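Local coordinates for protein hydratase ChsH1 (Mycobacterium tuberculosis, PDB 4W78) that hydrates the steroid enoyl-CoA 3-oxo-4,17-pregnadiene-20-carboxyl-CoA during degradation of the cholesterol side chain, working in complex with its partner ChsH2, at residues N43-D48 / G59-P64; Y109-L114 / G151-A156; I121-G126 / Q144-Q149; K132-G137 / R161-K166. All blocks are in the same frame, centred on the assembly; numbering follows the deposited sequence.

In the fold
The four contacts follow a MaoC-like hot-dog fold from its loops to the far end of its sheet. Contact 1, the most buried, joins the two loops that flank helix 49-54 through a proline-tyrosine CH-pi contact and one backbone bond. It touches contact 2, where A62 meets L113; there a salt bridge links a loop to the exposed start of strand 153-165. Contact 3 is regular strand pairing near the middle of the chain, and its W148 bonds to the bulge V155-A156 of contact 2. Contact 4 lies at the surface, shares strand 119-134 with contact 3 and strand 153-165 with contact 2, and relies on apolar packing with no hydrogen bond between its segments.

Contact 1 (N43-D48 / G59-P64)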
loop_
_atom_site.group_PDB
_atom_site.type_symbol
_atom_site.label_atom_id
_atom_site.label_comp_id
_atom_site.label_asym_id
_atom_site.label_seq_id
_atom_site.Cartn_x
_atom_site.Cartn_y
_atom_site.Cartn_z
ATOM N N ASN A 43 -4.908 -11.140 15.446
ATOM C CA ASN A 43 -6.264 -11.416 15.934
ATOM C C ASN A 43 -7.049 -12.210 14.893
ATOM O O ASN A 43 -7.255 -11.738 13.773
ATOM C CB ASN A 43 -6.968 -10.092 16.236
ATOM C CG ASN A 43 -8.251 -10.263 17.033
ATOM O OD1 ASN A 43 -8.865 -11.335 17.042
ATOM N ND2 ASN A 43 -8.669 -9.194 17.701
ATOM N N PRO A 44 -7.479 -13.429 15.248
ATOM C CA PRO A 44 -8.057 -14.297 14.220
ATOM C C PRO A 44 -9.428 -13.852 13.724
ATOM O O PRO A 44 -9.853 -14.315 12.667
ATOM C CB PRO A 44 -8.164 -15.654 14.935
ATOM C CG PRO A 44 -8.282 -15.302 16.372
ATOM C CD PRO A 44 -7.355 -14.121 16.543
ATOM N N ILE A 45 -10.109 -12.973 14.456
ATOM C CA ILE A 45 -11.444 -12.567 14.039
ATOM C C ILE A 45 -11.435 -11.739 12.752
ATOM O O ILE A 45 -12.475 -11.573 12.125
ATOM C CB ILE A 45 -12.202 -11.801 15.139
ATOM C CG1 ILE A 45 -11.639 -10.383 15.310
ATOM C CG2 ILE A 45 -12.182 -12.590 16.462
ATOM C CD1 ILE A 45 -12.379 -9.570 16.381
ATOM N N TYR A 46 -10.263 -11.235 12.355
ATOM C CA TYR A 46 -10.172 -10.419 11.139
ATOM C C TYR A 46 -9.930 -11.264 9.897
ATOM O O TYR A 46 -9.998 -10.750 8.769
ATOM C CB TYR A 46 -9.049 -9.387 11.273
ATOM C CG TYR A 46 -9.142 -8.488 12.494
ATOM C CD1 TYR A 46 -10.366 -8.006 12.946
ATOM C CD2 TYR A 46 -7.997 -8.129 13.195
ATOM C CE1 TYR A 46 -10.447 -7.193 14.079
ATOM C CE2 TYR A 46 -8.064 -7.306 14.308
ATOM C CZ TYR A 46 -9.289 -6.843 14.746
ATOM O OH TYR A 46 -9.353 -6.032 15.865
ATOM N N VAL A 47 -9.648 -12.553 10.093
ATOM C CA VAL A 47 -9.234 -13.417 8.988
ATOM C C VAL A 47 -9.866 -14.809 8.985
ATOM O O VAL A 47 -9.656 -15.566 8.040
ATOM C CB VAL A 47 -7.693 -13.594 8.960
ATOM C CG1 VAL A 47 -7.000 -12.252 8.679
ATOM C CG2 VAL A 47 -7.199 -14.170 10.278
ATOM N N ASP A 48 -10.615 -15.154 10.030
ATOM C CA ASP A 48 -11.146 -16.518 10.201
ATOM C C ASP A 48 -12.598 -16.430 10.665
ATOM O O ASP A 48 -12.865 -15.975 11.779
ATOM C CB ASP A 48 -10.261 -17.298 11.203
ATOM C CG ASP A 48 -10.841 -18.666 11.628
ATOM O OD1 ASP A 48 -11.882 -19.128 11.117
ATOM O OD2 ASP A 48 -10.217 -19.299 12.499
ATOM N N GLY A 59 -19.562 -13.099 11.351
ATOM C CA GLY A 59 -18.553 -13.624 10.444
ATOM C C GLY A 59 -17.336 -12.751 10.637
ATOM O O GLY A 59 -17.298 -11.979 11.598
ATOM N N ILE A 60 -16.348 -12.865 9.749
ATOM C CA ILE A 60 -15.152 -12.028 9.831
ATOM C C ILE A 60 -15.561 -10.568 9.968
ATOM O O ILE A 60 -16.492 -10.118 9.304
ATOM C CB ILE A 60 -14.260 -12.192 8.576
ATOM C CG1 ILE A 60 -13.487 -13.515 8.651
ATOM C CG2 ILE A 60 -13.281 -11.024 8.439
ATOM C CD1 ILE A 60 -12.840 -13.922 7.331
ATOM N N VAL A 61 -14.888 -9.837 10.853
ATOM C CA VAL A 61 -15.157 -8.417 11.005
ATOM C C VAL A 61 -13.910 -7.602 10.675
ATOM O O VAL A 61 -12.786 -8.112 10.726
ATOM C CB VAL A 61 -15.639 -8.072 12.436
ATOM C CG1 VAL A 61 -17.075 -8.527 12.642
ATOM C CG2 VAL A 61 -14.718 -8.697 13.486
ATOM N N ALA A 62 -14.107 -6.336 10.316
ATOM C CA ALA A 62 -12.985 -5.435 10.106
ATOM C C ALA A 62 -12.415 -4.956 11.444
ATOM O O ALA A 62 -13.154 -4.735 12.391
ATOM C CB ALA A 62 -13.443 -4.226 9.273
ATOM N N PRO A 63 -11.098 -4.745 11.509
ATOM C CA PRO A 63 -10.550 -4.091 12.707
ATOM C C PRO A 63 -11.189 -2.716 12.900
ATOM O O PRO A 63 -11.284 -1.953 11.944
ATOM C CB PRO A 63 -9.059 -3.931 12.377
ATOM C CG PRO A 63 -8.782 -4.924 11.284
ATOM C CD PRO A 63 -10.064 -5.086 10.514
ATOM N N PRO A 64 -11.637 -2.394 14.125
ATOM C CA PRO A 64 -12.279 -1.092 14.342
ATOM C C PRO A 64 -11.383 0.064 13.911
ATOM O O PRO A 64 -11.865 1.030 13.304
ATOM C CB PRO A 64 -12.505 -1.067 15.850
ATOM C CG PRO A 64 -12.713 -2.525 16.189
ATOM C CD PRO A 64 -11.764 -3.283 15.298
#
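Y46 CG is anti to the carbonyl carbon, beside the backbone N (chi1 -55°); the ring beyond it meets P63 although its CB leaves in the other direction. I60 CG1, anti to its carbonyl carbon (chi1 -77°), meets D48 N and D48 C. P63 covers one face of the tyrosine: its CG sits 3.6 Å from the ring centroid, almost on the ring normal, a CH-pi contact for which the rigid pyrrolidine ring, with its outward C-H groups, is well suited. V61 O lies at the ring edge, 3.3 Å from Y46 CD1. The two loops, on either side of helix 49-54, belong to the hot-dog domain; I45 and Y46 sit in a short 3-10 turn whose I45 O accepts from V61 N at 3.2 Å, nearly straight at 163°. V61 O has no hydrogen-bond partner, but the CA-H of Y46 points at it, with CA 3.5 Å away. The branches of I60 divide the work: CG2 reaches 3.3 Å from Y46 O and CD1 3.5 Å from V47 C. Farther off, I45 CD1 meets V61 CG2 at 3.8 Å. Q29 donates to Y46 O, and Q60 of the ChsH2 chain packs against Y46, P63 and P64.

Contact 2 (Y109-L114 / G151-A156); sequences YHRYLL and GDEDVA
The guanidinium of R111 has V155 CG1 over one face and the carboxylate of E153 at its edge. The grip is side-on: NE bonds E153 OE2 at 2.8 Å and NH2 bonds E153 OE1 at 3.0 Å. Both oxygens lie near the guanidinium plane, yet the carboxylate is turned 36° from it and is met from above its own plane. The imidazole of H110 lies obliquely against the V155-A156 peptide, CD2 being 3.4 Å from A156 N, while the Y109 ring has A156 CB obliquely beside it. Arginine suits this partly exposed place because its long chain, extended from CG to NE, spans to the glutamate; its NH1 also bonds Y112 O and forms a salt bridge with E117. At this end of the hot-dog sheet, Y109 and A156 form an antiparallel, non-hydrogen-bonded pair, and V155 and A156 make a classic beta bulge opposite W148. H110 N still reaches V155 O, 2.9 Å away and above the carbonyl plane. A water donates to V155 O and to R111 O, bridging the segments; another links H110 NE2 to D154 OD2, while D154 OD1 accepts from Q149. Apolar L113 meets V155 at about a right angle, with L113 CD2 3.8 Å from V155 CB. I67 of helix 67-70 touches L113, Y109 and A156.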
loop_
_atom_site.group_PDB
_atom_site.type_symbol
_atom_site.label_atom_id
_atom_site.label_comp_id
_atom_site.label_asym_id
_atom_site.label_seq_id
_atom_site.Cartn_x
_atom_site.Cartn_y
_atom_site.Cartn_z
ATOM N N TYR A 109 -16.176 3.568 18.308
ATOM C CA TYR A 109 -16.697 2.559 17.384
ATOM C C TYR A 109 -18.024 2.024 17.916
ATOM O O TYR A 109 -18.074 1.375 18.962
ATOM C CB TYR A 109 -15.683 1.420 17.208
ATOM C CG TYR A 109 -14.268 1.925 17.027
ATOM C CD1 TYR A 109 -13.870 2.542 15.840
ATOM C CD2 TYR A 109 -13.335 1.808 18.048
ATOM C CE1 TYR A 109 -12.579 3.030 15.685
ATOM C CE2 TYR A 109 -12.050 2.290 17.905
ATOM C CZ TYR A 109 -11.676 2.896 16.713
ATOM O OH TYR A 109 -10.397 3.366 16.586
ATOM N N HIS A 110 -19.112 2.306 17.205
ATOM C CA HIS A 110 -20.419 1.896 17.718
ATOM C C HIS A 110 -20.653 0.395 17.580
ATOM O O HIS A 110 -21.304 -0.220 18.430
ATOM C CB HIS A 110 -21.539 2.686 17.053
ATOM C CG HIS A 110 -21.408 4.167 17.224
ATOM N ND1 HIS A 110 -21.250 4.761 18.457
ATOM C CD2 HIS A 110 -21.409 5.174 16.318
ATOM C CE1 HIS A 110 -21.154 6.071 18.303
ATOM N NE2 HIS A 110 -21.251 6.347 17.015
ATOM N N ARG A 111 -20.129 -0.178 16.500
ATOM C CA ARG A 111 -20.142 -1.620 16.279
ATOM C C ARG A 111 -19.023 -1.982 15.318
ATOM O O ARG A 111 -18.384 -1.098 14.729
ATOM C CB ARG A 111 -21.487 -2.090 15.702
ATOM C CG ARG A 111 -21.821 -1.557 14.305
ATOM C CD ARG A 111 -22.941 -2.392 13.705
ATOM N NE ARG A 111 -23.442 -1.868 12.438
ATOM C CZ ARG A 111 -22.993 -2.231 11.241
ATOM N NH1 ARG A 111 -22.000 -3.105 11.125
ATOM N NH2 ARG A 111 -23.536 -1.700 10.152
ATOM N N TYR A 112 -18.790 -3.282 15.161
ATOM C CA TYR A 112 -17.826 -3.798 14.204
ATOM C C TYR A 112 -18.475 -3.878 12.822
ATOM O O TYR A 112 -19.676 -4.166 12.698
ATOM C CB TYR A 112 -17.339 -5.194 14.643
ATOM C CG TYR A 112 -16.289 -5.164 15.739
ATOM C CD1 TYR A 112 -16.566 -4.608 16.989
ATOM C CD2 TYR A 112 -15.031 -5.698 15.528
ATOM C CE1 TYR A 112 -15.598 -4.571 17.988
ATOM C CE2 TYR A 112 -14.064 -5.687 16.518
ATOM C CZ TYR A 112 -14.348 -5.114 17.742
ATOM O OH TYR A 112 -13.375 -5.090 18.715
ATOM N N LEU A 113 -17.686 -3.610 11.786
ATOM C CA LEU A 113 -18.174 -3.680 10.405
ATOM C C LEU A 113 -17.859 -5.010 9.731
ATOM O O LEU A 113 -16.860 -5.668 10.041
ATOM C CB LEU A 113 -17.569 -2.547 9.580
ATOM C CG LEU A 113 -17.748 -1.157 10.175
ATOM C CD1 LEU A 113 -17.068 -0.150 9.262
ATOM C CD2 LEU A 113 -19.235 -0.832 10.374
ATOM N N LEU A 114 -18.706 -5.390 8.782
ATOM C CA LEU A 114 -18.534 -6.626 8.029
ATOM C C LEU A 114 -18.081 -6.350 6.597
ATOM O O LEU A 114 -18.500 -5.362 5.997
ATOM C CB LEU A 114 -19.865 -7.378 7.979
ATOM C CG LEU A 114 -20.490 -7.738 9.325
ATOM C CD1 LEU A 114 -21.956 -8.129 9.128
ATOM C CD2 LEU A 114 -19.716 -8.895 9.945
ATOM N N GLY A 151 -25.257 3.334 5.308
ATOM C CA GLY A 151 -26.601 3.825 5.053
ATOM C C GLY A 151 -26.877 5.009 5.964
ATOM O O GLY A 151 -26.096 5.962 6.012
ATOM N N ASP A 152 -27.979 4.941 6.706
ATOM C CA ASP A 152 -28.333 6.003 7.645
ATOM C C ASP A 152 -27.917 5.684 9.084
ATOM O O ASP A 152 -28.299 6.392 10.013
ATOM C CB ASP A 152 -29.842 6.260 7.609
ATOM C CG ASP A 152 -30.292 6.934 6.329
ATOM O OD1 ASP A 152 -29.533 7.774 5.796
ATOM O OD2 ASP A 152 -31.411 6.627 5.861
ATOM N N GLU A 153 -27.139 4.620 9.262
ATOM C CA GLU A 153 -26.758 4.164 10.595
ATOM C C GLU A 153 -25.371 4.670 10.960
ATOM O O GLU A 153 -24.402 4.372 10.263
ATOM C CB GLU A 153 -26.764 2.631 10.649
ATOM C CG GLU A 153 -26.247 2.039 11.965
ATOM C CD GLU A 153 -25.899 0.562 11.858
ATOM O OE1 GLU A 153 -25.964 0.007 10.738
ATOM O OE2 GLU A 153 -25.562 -0.046 12.896
ATOM N N ASP A 154 -25.258 5.407 12.063
ATOM C CA ASP A 154 -23.942 5.834 12.532
ATOM C C ASP A 154 -23.182 4.622 13.048
ATOM O O ASP A 154 -23.688 3.882 13.902
ATOM C CB ASP A 154 -24.051 6.863 13.662
ATOM C CG ASP A 154 -24.603 8.199 13.206
ATOM O OD1 ASP A 154 -24.889 8.378 12.006
ATOM O OD2 ASP A 154 -24.743 9.088 14.072
ATOM N N VAL A 155 -21.970 4.415 12.545
ATOM C CA VAL A 155 -21.182 3.251 12.965
ATOM C C VAL A 155 -19.889 3.618 13.690
ATOM O O VAL A 155 -19.314 2.786 14.383
ATOM C CB VAL A 155 -20.852 2.300 11.794
ATOM C CG1 VAL A 155 -22.143 1.707 11.211
ATOM C CG2 VAL A 155 -20.053 3.016 10.706
ATOM N N ALA A 156 -19.424 4.848 13.518
ATOM C CA ALA A 156 -18.213 5.300 14.206
ATOM C C ALA A 156 -18.158 6.809 14.177
ATOM O O ALA A 156 -18.838 7.457 13.382
ATOM C CB ALA A 156 -16.961 4.730 13.546
HETATM O O HOH W 1 -22.071 8.957 15.985
HETATM O O HOH W 2 -17.076 0.907 13.597
#

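Contact 3 (I121-G126 / Q144-Q149); sequences ISAELG and QHIVWQ
I121-G126 and Q144-Q149 pair as the two arms of a beta hairpin in the antiparallel hot-dog sheet, their axes 4.5 Å apart with strand directions at 160°. Backbone bonds come in two reciprocal pairs. S122 and V147 exchange N-H and C=O, V147 N to S122 O being 2.9 Å; E124 and H145 do the same, with H145 N 2.8 Å from E124 O. Between them, I146 CA-H points toward S122 O.

Apolar packing gathers on the face of I121, A123, I146 and W148. I121 CG1, anti to the backbone N (chi1 -176°), lies 3.5 Å from I146 CG2 and over one face of the indole, making a CH-pi contact with its five-membered ring. The isoleucine and tryptophan run side by side, while W148 NE1 bonds T71 OG1. Small A123 lets I146 come close, its CB 3.5 Å from I146 CD1, a tight carbon pair.

The other, partly exposed face mixes polar S122, E124 and H145 with V147, whose CG2 lies over the H145 ring toward its rim. S122 OG bonds S18 O. The E124 carboxylate and H145 imidazole planes are 50° apart; E124 OE1 and H145 ND1, 4.3 Å from each other, make no bond.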
loop_
_atom_site.group_PDB
_atom_site.type_symbol
_atom_site.label_atom_id
_atom_site.label_comp_id
_atom_site.label_asym_id
_atom_site.label_seq_id
_atom_site.Cartn_x
_atom_site.Cartn_y
_atom_site.Cartn_z
ATOM N N ILE A 121 -18.529 9.084 4.946
ATOM C CA ILE A 121 -17.952 9.981 5.945
ATOM C C ILE A 121 -18.532 11.385 5.810
ATOM O O ILE A 121 -18.755 11.867 4.695
ATOM C CB ILE A 121 -16.405 10.033 5.815
ATOM C CG1 ILE A 121 -15.771 10.887 6.923
ATOM C CG2 ILE A 121 -15.986 10.527 4.417
ATOM C CD1 ILE A 121 -14.234 10.871 6.891
ATOM N N SER A 122 -18.748 12.046 6.951
ATOM C CA SER A 122 -19.221 13.435 6.990
ATOM C C SER A 122 -18.403 14.161 8.037
ATOM O O SER A 122 -18.097 13.587 9.087
ATOM C CB SER A 122 -20.698 13.472 7.364
ATOM O OG SER A 122 -21.180 14.802 7.493
ATOM N N ALA A 123 -18.031 15.405 7.751
ATOM C CA ALA A 123 -17.173 16.175 8.658
ATOM C C ALA A 123 -17.840 17.483 9.052
ATOM O O ALA A 123 -18.434 18.164 8.218
ATOM C CB ALA A 123 -15.831 16.459 8.002
ATOM N N GLU A 124 -17.726 17.834 10.332
ATOM C CA GLU A 124 -18.293 19.060 10.878
ATOM C C GLU A 124 -17.188 19.768 11.643
ATOM O O GLU A 124 -16.411 19.116 12.340
ATOM C CB GLU A 124 -19.444 18.711 11.842
ATOM C CG GLU A 124 -20.160 19.909 12.424
ATOM C CD GLU A 124 -20.888 19.582 13.705
ATOM O OE1 GLU A 124 -20.213 19.093 14.631
ATOM O OE2 GLU A 124 -22.115 19.814 13.795
ATOM N N LEU A 125 -17.098 21.088 11.500
ATOM C CA LEU A 125 -16.152 21.884 12.272
ATOM C C LEU A 125 -16.656 22.044 13.713
ATOM O O LEU A 125 -17.840 22.313 13.948
ATOM C CB LEU A 125 -15.953 23.238 11.573
ATOM C CG LEU A 125 -14.880 24.232 12.003
ATOM C CD1 LEU A 125 -13.511 23.592 11.912
ATOM C CD2 LEU A 125 -14.942 25.441 11.099
ATOM N N GLY A 126 -15.756 21.835 14.674
ATOM C CA GLY A 126 -16.049 22.078 16.076
ATOM C C GLY A 126 -15.316 23.309 16.577
ATOM O O GLY A 126 -15.212 24.300 15.866
ATOM N N GLN A 144 -12.532 18.967 14.724
ATOM C CA GLN A 144 -13.561 18.483 13.793
ATOM C C GLN A 144 -14.270 17.284 14.386
ATOM O O GLN A 144 -13.637 16.466 15.070
ATOM C CB GLN A 144 -12.934 18.067 12.473
ATOM C CG GLN A 144 -12.473 19.195 11.575
ATOM C CD GLN A 144 -11.913 18.648 10.278
ATOM O OE1 GLN A 144 -10.718 18.366 10.173
ATOM N NE2 GLN A 144 -12.782 18.458 9.296
ATOM N N HIS A 145 -15.573 17.161 14.135
ATOM C CA HIS A 145 -16.313 15.953 14.473
ATOM C C HIS A 145 -16.636 15.221 13.175
ATOM O O HIS A 145 -17.339 15.750 12.302
ATOM C CB HIS A 145 -17.602 16.262 15.236
ATOM C CG HIS A 145 -18.309 15.041 15.758
ATOM N ND1 HIS A 145 -19.663 15.008 15.983
ATOM C CD2 HIS A 145 -17.856 13.813 16.096
ATOM C CE1 HIS A 145 -20.024 13.826 16.442
ATOM N NE2 HIS A 145 -18.942 13.082 16.526
ATOM N N ILE A 146 -16.080 14.031 13.042
ATOM C CA ILE A 146 -16.272 13.184 11.870
ATOM C C ILE A 146 -17.228 12.079 12.253
ATOM O O ILE A 146 -17.104 11.496 13.337
ATOM C CB ILE A 146 -14.941 12.508 11.515
ATOM C CG1 ILE A 146 -13.820 13.533 11.324
ATOM C CG2 ILE A 146 -15.092 11.526 10.345
ATOM C CD1 ILE A 146 -14.167 14.695 10.511
ATOM N N VAL A 147 -18.177 11.776 11.376
ATOM C CA VAL A 147 -19.088 10.658 11.604
ATOM C C VAL A 147 -19.082 9.731 10.387
ATOM O O VAL A 147 -19.145 10.200 9.245
ATOM C CB VAL A 147 -20.521 11.135 11.905
ATOM C CG1 VAL A 147 -21.453 9.960 12.116
ATOM C CG2 VAL A 147 -20.539 12.062 13.138
ATOM N N TRP A 148 -18.973 8.430 10.636
ATOM C CA TRP A 148 -19.101 7.434 9.581
ATOM C C TRP A 148 -20.428 6.718 9.701
ATOM O O TRP A 148 -20.878 6.383 10.809
ATOM C CB TRP A 148 -17.986 6.386 9.644
ATOM C CG TRP A 148 -16.614 6.894 9.275
ATOM C CD1 TRP A 148 -16.069 6.940 8.023
ATOM C CD2 TRP A 148 -15.620 7.405 10.169
ATOM N NE1 TRP A 148 -14.780 7.440 8.086
ATOM C CE2 TRP A 148 -14.486 7.726 9.395
ATOM C CE3 TRP A 148 -15.567 7.596 11.560
ATOM C CZ2 TRP A 148 -13.321 8.249 9.957
ATOM C CZ3 TRP A 148 -14.396 8.103 12.121
ATOM C CH2 TRP A 148 -13.293 8.433 11.319
ATOM N N GLN A 149 -21.028 6.454 8.547
ATOM C CA GLN A 149 -22.305 5.772 8.474
ATOM C C GLN A 149 -22.251 4.591 7.522
ATOM O O GLN A 149 -21.443 4.559 6.591
ATOM C CB GLN A 149 -23.383 6.736 7.988
ATOM C CG GLN A 149 -23.622 7.891 8.928
ATOM C CD GLN A 149 -24.771 8.744 8.468
ATOM O OE1 GLN A 149 -24.686 9.411 7.438
ATOM N NE2 GLN A 149 -25.867 8.708 9.211
#

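Contact 4 (K132-G137 / R161-K166)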
loop_
_atom_site.group_PDB
_atom_site.type_symbol
_atom_site.label_atom_id
_atom_site.label_comp_id
_atom_site.label_asym_id
_atom_site.label_seq_id
_atom_site.Cartn_x
_atom_site.Cartn_y
_atom_site.Cartn_z
ATOM N N LYS A 132 -3.203 30.998 20.662
ATOM C CA LYS A 132 -2.551 30.481 21.859
ATOM C C LYS A 132 -1.046 30.465 21.666
ATOM O O LYS A 132 -0.558 30.217 20.562
ATOM C CB LYS A 132 -3.002 29.049 22.140
ATOM C CG LYS A 132 -4.482 28.885 22.434
ATOM C CD LYS A 132 -4.853 29.549 23.746
ATOM C CE LYS A 132 -6.282 29.218 24.140
ATOM N NZ LYS A 132 -6.715 29.977 25.348
ATOM N N GLN A 133 -0.313 30.713 22.747
ATOM C CA GLN A 133 1.119 30.481 22.745
ATOM C C GLN A 133 1.340 28.996 22.980
ATOM O O GLN A 133 0.830 28.430 23.948
ATOM C CB GLN A 133 1.807 31.310 23.830
ATOM C CG GLN A 133 1.531 32.802 23.724
ATOM C CD GLN A 133 1.928 33.382 22.378
ATOM O OE1 GLN A 133 2.994 33.073 21.841
ATOM N NE2 GLN A 133 1.068 34.229 21.823
ATOM N N THR A 134 2.065 28.355 22.071
ATOM C CA THR A 134 2.353 26.934 22.197
ATOM C C THR A 134 3.851 26.718 22.058
ATOM O O THR A 134 4.577 27.633 21.671
ATOM C CB THR A 134 1.618 26.103 21.126
ATOM O OG1 THR A 134 2.403 26.050 19.928
ATOM C CG2 THR A 134 0.251 26.709 20.814
ATOM N N ALA A 135 4.307 25.506 22.361
ATOM C CA ALA A 135 5.728 25.174 22.277
ATOM C C ALA A 135 6.238 25.186 20.838
ATOM O O ALA A 135 7.448 25.167 20.603
ATOM C CB ALA A 135 6.000 23.823 22.924
ATOM N N LEU A 136 5.314 25.216 19.879
ATOM C CA LEU A 136 5.676 25.239 18.466
ATOM C C LEU A 136 5.544 26.638 17.872
ATOM O O LEU A 136 5.915 26.869 16.720
ATOM C CB LEU A 136 4.815 24.250 17.677
ATOM C CG LEU A 136 4.986 22.773 18.048
ATOM C CD1 LEU A 136 4.020 21.904 17.273
ATOM C CD2 LEU A 136 6.416 22.329 17.798
ATOM N N GLY A 137 5.022 27.569 18.666
ATOM C CA GLY A 137 4.780 28.925 18.207
ATOM C C GLY A 137 3.342 29.347 18.435
ATOM O O GLY A 137 2.526 28.554 18.906
ATOM N N ARG A 161 -8.217 16.825 16.343
ATOM C CA ARG A 161 -7.749 18.159 16.694
ATOM C C ARG A 161 -6.386 18.431 16.087
ATOM O O ARG A 161 -5.466 17.617 16.203
ATOM C CB ARG A 161 -7.695 18.323 18.207
ATOM C CG ARG A 161 -7.329 19.703 18.719
ATOM C CD ARG A 161 -7.351 19.625 20.256
ATOM N NE ARG A 161 -7.026 20.864 20.951
ATOM C CZ ARG A 161 -6.025 20.987 21.823
ATOM N NH1 ARG A 161 -5.239 19.951 22.099
ATOM N NH2 ARG A 161 -5.807 22.147 22.421
ATOM N N ILE A 162 -6.267 19.579 15.431
ATOM C CA ILE A 162 -4.992 19.997 14.875
ATOM C C ILE A 162 -4.623 21.373 15.384
ATOM O O ILE A 162 -5.471 22.122 15.887
ATOM C CB ILE A 162 -5.010 20.031 13.328
ATOM C CG1 ILE A 162 -5.944 21.134 12.823
ATOM C CG2 ILE A 162 -5.405 18.678 12.767
ATOM C CD1 ILE A 162 -5.880 21.377 11.303
ATOM N N LEU A 163 -3.340 21.694 15.250
ATOM C CA LEU A 163 -2.813 23.004 15.582
ATOM C C LEU A 163 -2.223 23.620 14.322
ATOM O O LEU A 163 -1.346 23.022 13.688
ATOM C CB LEU A 163 -1.723 22.866 16.650
ATOM C CG LEU A 163 -0.906 24.121 16.940
ATOM C CD1 LEU A 163 -1.756 25.226 17.566
ATOM C CD2 LEU A 163 0.278 23.757 17.835
ATOM N N LYS A 164 -2.724 24.786 13.933
ATOM C CA LYS A 164 -2.094 25.574 12.875
ATOM C C LYS A 164 -1.267 26.655 13.543
ATOM O O LYS A 164 -1.783 27.435 14.345
ATOM C CB LYS A 164 -3.145 26.223 11.974
ATOM C CG LYS A 164 -3.950 25.235 11.154
ATOM C CD LYS A 164 -3.143 24.727 9.980
ATOM C CE LYS A 164 -2.962 25.817 8.939
ATOM N NZ LYS A 164 -1.793 25.512 8.065
ATOM N N PHE A 165 0.020 26.718 13.216
ATOM C CA PHE A 165 0.921 27.570 13.972
ATOM C C PHE A 165 1.857 28.353 13.064
ATOM O O PHE A 165 2.064 27.982 11.907
ATOM C CB PHE A 165 1.730 26.730 14.983
ATOM C CG PHE A 165 2.624 25.693 14.344
ATOM C CD1 PHE A 165 2.153 24.425 14.055
ATOM C CD2 PHE A 165 3.950 25.990 14.049
ATOM C CE1 PHE A 165 2.974 23.475 13.472
ATOM C CE2 PHE A 165 4.771 25.047 13.463
ATOM C CZ PHE A 165 4.292 23.793 13.179
ATOM N N LYS A 166 2.410 29.431 13.609
ATOM C CA LYS A 166 3.447 30.209 12.946
ATOM C C LYS A 166 4.799 29.571 13.236
ATOM O O LYS A 166 5.208 29.482 14.393
ATOM C CB LYS A 166 3.450 31.645 13.472
ATOM C CG LYS A 166 2.372 32.545 12.888
ATOM C CD LYS A 166 2.479 33.944 13.464
ATOM C CE LYS A 166 1.772 34.962 12.588
ATOM N NZ LYS A 166 0.363 34.567 12.346
#
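The backbone at T134-G137 folds into a type I beta turn, closed by G137 N to T134 O at 3.0 Å, that brings L136 over L163 and F165 of strand 153-165. This turn belongs to the connection of the beta hairpin formed by strands 119-134 and 139-150 of the hot-dog sheet, and no hydrogen bond links it to 161-166.

T134 suits the turn because its hydroxyl works in both directions. With OG1 between the backbone N and the carbonyl carbon (chi1 86°), it accepts from L136 N at 3.0 Å, an ST turn, and donates to G137 O at 2.7 Å, in the carbonyl plane and on a lone pair. G137 O also accepts from T134 N, so two donors from one residue hold it. Glycine fits position 137: its backbone angles would press a side chain against the preceding carbonyl, and a CB would also run into K166 O.

Across the contact, T134 and L163 meet tip to tip; the methyl CD2 of L163 comes 3.8 Å from T134 OG1, and CD1 faces T134 CG2. L136 puts CB over the centre of the F165 ring in a CH-pi contact, 4.2 Å from the centroid, while its CD1 touches L163 CD2. Apolar L136 suits a turn lying against L163 and F165. V101 on the neighbouring strand 99-109 touches both L136 and L163. The K166 side chain leads away, NZ bonding A95 O and making a cation-pi contact with Y97. Beside the CH-pi contact, L136 O sits 3.4 Å from F165 CD2.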